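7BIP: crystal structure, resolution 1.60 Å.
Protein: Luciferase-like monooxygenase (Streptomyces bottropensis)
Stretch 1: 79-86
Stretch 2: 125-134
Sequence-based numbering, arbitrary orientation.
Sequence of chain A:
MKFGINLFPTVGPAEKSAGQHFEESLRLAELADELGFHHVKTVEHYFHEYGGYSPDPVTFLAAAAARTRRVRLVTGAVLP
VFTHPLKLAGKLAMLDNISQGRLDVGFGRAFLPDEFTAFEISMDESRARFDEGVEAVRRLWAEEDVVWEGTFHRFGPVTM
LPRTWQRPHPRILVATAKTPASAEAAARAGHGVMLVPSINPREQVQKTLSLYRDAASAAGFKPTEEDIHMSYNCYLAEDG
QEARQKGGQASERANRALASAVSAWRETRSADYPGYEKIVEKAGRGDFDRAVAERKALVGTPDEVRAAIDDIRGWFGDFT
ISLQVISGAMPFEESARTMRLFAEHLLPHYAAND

Stretch 1 79-86: LPVFTHPL
Stretch 2 (125-134) ESRARFDEGV

The rule that governs this contact is an absence: Gly 133, in the middle of a helix, leaves bare backbone where Pro 80 packs. A CB built in ideal geometry on Gly 133 would point toward the other stretch and lie 2.7 Å from CB of Pro 80, a clash. Without it, the backbones approach until CA of Pro 80 and CA of Gly 133 are 5.3 Å apart, with Pro 80 CB 4.1 Å from Gly 133 CA.

The helix runs from Ser 126 through Val 134 and beyond, with Glu 125 at its N-cap position. Its phi/psi values stay near -65/-42, and i to i+4 bonds repeat regularly, from Arg 129 N to Glu 125 O at 2.9 Å through Val 134 N to Phe 130 O at 3.0 Å. Facing it is a compact turn. Leu 79 is extended (-110/92), its CB directed away from the helix; Pro 80 (-58/-24) and Val 81 (-61/-25) form a 3-10 segment. Phe 82 N donates to Leu 79 O at 3.0 Å and Thr 83 N to Pro 80 O at 3.3 Å. Thr 83 (-137/-179) and His 84 (-104/135) then lead into a second helix beginning at Pro 85. His 84, with chi1 t and chi2 -67°, caps it: its ND1 accepts from Leu 86 N at 3.1 Å.

Register is set by two pairs, Pro 80 with Gly 133 and Val 81 with Arg 129, the latter with CA atoms 5.5 Å apart. The chain therefore advances along the turn as the helix partner steps back one turn.

Pro 80 directs its CB toward the helix and has a C-gamma endo pucker. Its CG lies 3.5 Å from CD1 of Phe 130, approaching the ring obliquely, and 4.3 Å from CG2 of Val 134. Phe 130 is t with chi2 83°; Val 134 is also t, although its CB points away.

Val 81 is rotamer p, and its CA-to-CB bond points sideways to the helix. Its CG2 meets CD of Arg 129 at 3.6 Å and CB of Ser 126 (chi1 p) at 4.4 Å. Arg 129, chi1 to chi3 m, t, t and chi4 -95°, thus offers its aliphatic stem to the valine. Pro 85, also C-gamma endo, adds a looser contact, its CB 4.4 Å from Gly 133 O.

No hydrogen bond crosses between the stretches. The 301 Å² buried, both sides summed, rests on close packing: a glycine that admits a proline, apolar contacts from Phe 130 and Val 134 to the proline ring, and an arginine stem beside a valine.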

# COMPACT_ATOMS: atom_id res chain seq x y z
N LEU A 79 11.31 6.28 1.60
CA LEU A 79 12.28 6.73 2.59
C LEU A 79 12.70 5.56 3.48
O LEU A 79 12.06 5.29 4.51
CB LEU A 79 11.71 7.88 3.44
CG LEU A 79 11.22 9.11 2.66
CD1 LEU A 79 10.63 10.14 3.62
CD2 LEU A 79 12.36 9.74 1.85
N PRO A 80 13.77 4.84 3.14
CA PRO A 80 14.13 3.66 3.94
C PRO A 80 14.38 3.97 5.40
O PRO A 80 14.19 3.07 6.24
CB PRO A 80 15.40 3.13 3.24
CG PRO A 80 15.82 4.18 2.28
CD PRO A 80 14.62 4.99 1.94
N VAL A 81 14.75 5.21 5.74
CA VAL A 81 15.04 5.55 7.14
C VAL A 81 13.83 5.34 8.04
O VAL A 81 13.98 5.11 9.25
CB VAL A 81 15.58 7.00 7.22
CG1 VAL A 81 14.52 8.04 6.86
CG2 VAL A 81 16.17 7.28 8.60
N PHE A 82 12.61 5.40 7.49
CA PHE A 82 11.41 5.39 8.32
C PHE A 82 10.65 4.09 8.24
O PHE A 82 9.50 4.02 8.69
CB PHE A 82 10.48 6.55 7.95
CG PHE A 82 11.06 7.89 8.26
CD1 PHE A 82 11.82 8.08 9.40
CD2 PHE A 82 10.87 8.95 7.39
CE1 PHE A 82 12.37 9.32 9.68
CE2 PHE A 82 11.41 10.19 7.67
CZ PHE A 82 12.17 10.37 8.81
N THR A 83 11.23 3.05 7.65
CA THR A 83 10.53 1.80 7.59
C THR A 83 11.51 0.69 7.94
O THR A 83 12.67 0.95 8.29
CB THR A 83 9.87 1.62 6.21
OG1 THR A 83 9.07 0.44 6.20
CG2 THR A 83 10.92 1.57 5.10
N HIS A 84 11.03 -0.53 7.89
CA HIS A 84 11.84 -1.72 8.06
C HIS A 84 12.05 -2.37 6.70
O HIS A 84 11.10 -2.49 5.92
CB HIS A 84 11.11 -2.70 8.98
CG HIS A 84 11.98 -3.81 9.49
ND1 HIS A 84 12.50 -4.79 8.68
CD2 HIS A 84 12.39 -4.10 10.75
CE1 HIS A 84 13.21 -5.63 9.41
NE2 HIS A 84 13.15 -5.24 10.67
N PRO A 85 13.27 -2.80 6.37
CA PRO A 85 13.50 -3.35 5.01
C PRO A 85 12.65 -4.56 4.69
O PRO A 85 12.34 -4.78 3.51
CB PRO A 85 15.00 -3.70 5.01
CG PRO A 85 15.41 -3.69 6.44
CD PRO A 85 14.52 -2.72 7.15
N LEU A 86 12.28 -5.38 5.68
CA LEU A 86 11.39 -6.51 5.40
C LEU A 86 10.07 -6.01 4.84
O LEU A 86 9.52 -6.59 3.89
CB LEU A 86 11.15 -7.33 6.66
CG LEU A 86 12.33 -8.14 7.20
CD1 LEU A 86 11.97 -8.70 8.58
CD2 LEU A 86 12.70 -9.27 6.24
N GLU A 125 22.84 9.38 11.99
CA GLU A 125 23.19 8.19 11.23
C GLU A 125 22.21 7.93 10.10
O GLU A 125 22.11 6.79 9.63
CB GLU A 125 23.27 6.96 12.12
CG GLU A 125 24.66 6.57 12.56
CD GLU A 125 25.32 7.71 13.27
OE1 GLU A 125 26.26 8.35 12.70
OE2 GLU A 125 24.87 8.02 14.40
N SER A 126 21.43 8.93 9.68
CA SER A 126 20.45 8.69 8.63
C SER A 126 21.12 8.21 7.34
O SER A 126 20.53 7.41 6.61
CB SER A 126 19.61 9.94 8.37
OG SER A 126 20.44 10.99 7.91
N ARG A 127 22.35 8.64 7.06
CA ARG A 127 23.03 8.17 5.85
C ARG A 127 23.30 6.67 5.93
O ARG A 127 23.11 5.94 4.94
CB ARG A 127 24.34 8.91 5.63
CG ARG A 127 24.92 8.64 4.24
CD ARG A 127 26.13 7.71 4.30
NE ARG A 127 27.01 8.03 5.42
CZ ARG A 127 27.62 7.13 6.19
NH1 ARG A 127 28.40 7.52 7.18
NH2 ARG A 127 27.45 5.83 5.97
N ALA A 128 23.76 6.18 7.08
CA ALA A 128 23.96 4.74 7.23
C ALA A 128 22.63 4.00 7.17
O ALA A 128 22.54 2.92 6.57
CB ALA A 128 24.70 4.42 8.53
N ARG A 129 21.58 4.55 7.79
CA ARG A 129 20.27 3.92 7.70
C ARG A 129 19.79 3.83 6.26
O ARG A 129 19.15 2.84 5.87
CB ARG A 129 19.25 4.71 8.52
CG ARG A 129 19.50 4.70 10.00
CD ARG A 129 18.33 5.36 10.73
NE ARG A 129 18.46 5.28 12.18
CZ ARG A 129 17.91 4.33 12.93
NH1 ARG A 129 17.18 3.36 12.39
NH2 ARG A 129 18.09 4.37 14.25
N PHE A 130 20.06 4.87 5.47
CA PHE A 130 19.64 4.87 4.08
C PHE A 130 20.38 3.81 3.27
O PHE A 130 19.76 2.99 2.58
CB PHE A 130 19.86 6.26 3.47
CG PHE A 130 19.58 6.33 2.00
CD1 PHE A 130 18.29 6.50 1.55
CD2 PHE A 130 20.60 6.20 1.07
CE1 PHE A 130 18.02 6.56 0.19
CE2 PHE A 130 20.33 6.25 -0.28
CZ PHE A 130 19.04 6.44 -0.72
N ASP A 131 21.71 3.82 3.34
CA ASP A 131 22.49 2.87 2.55
C ASP A 131 22.19 1.44 2.95
O ASP A 131 22.06 0.56 2.09
CB ASP A 131 23.99 3.15 2.71
CG ASP A 131 24.43 4.42 1.97
OD1 ASP A 131 23.77 4.84 0.99
OD2 ASP A 131 25.46 4.99 2.39
N GLU A 132 22.06 1.18 4.26
CA GLU A 132 21.75 -0.18 4.70
C GLU A 132 20.32 -0.57 4.35
O GLU A 132 20.06 -1.74 4.07
CB GLU A 132 22.01 -0.34 6.20
CG GLU A 132 23.49 -0.26 6.53
CD GLU A 132 23.84 -0.84 7.88
OE1 GLU A 132 22.99 -1.56 8.45
OE2 GLU A 132 24.96 -0.57 8.36
N GLY A 133 19.39 0.39 4.35
CA GLY A 133 18.03 0.07 3.95
C GLY A 133 17.93 -0.30 2.48
O GLY A 133 17.25 -1.27 2.13
N VAL A 134 18.63 0.44 1.61
CA VAL A 134 18.62 0.13 0.19
C VAL A 134 19.23 -1.25 -0.05
O VAL A 134 18.67 -2.08 -0.78
CB VAL A 134 19.37 1.21 -0.61
CG1 VAL A 134 19.51 0.78 -2.07
CG2 VAL A 134 18.66 2.56 -0.50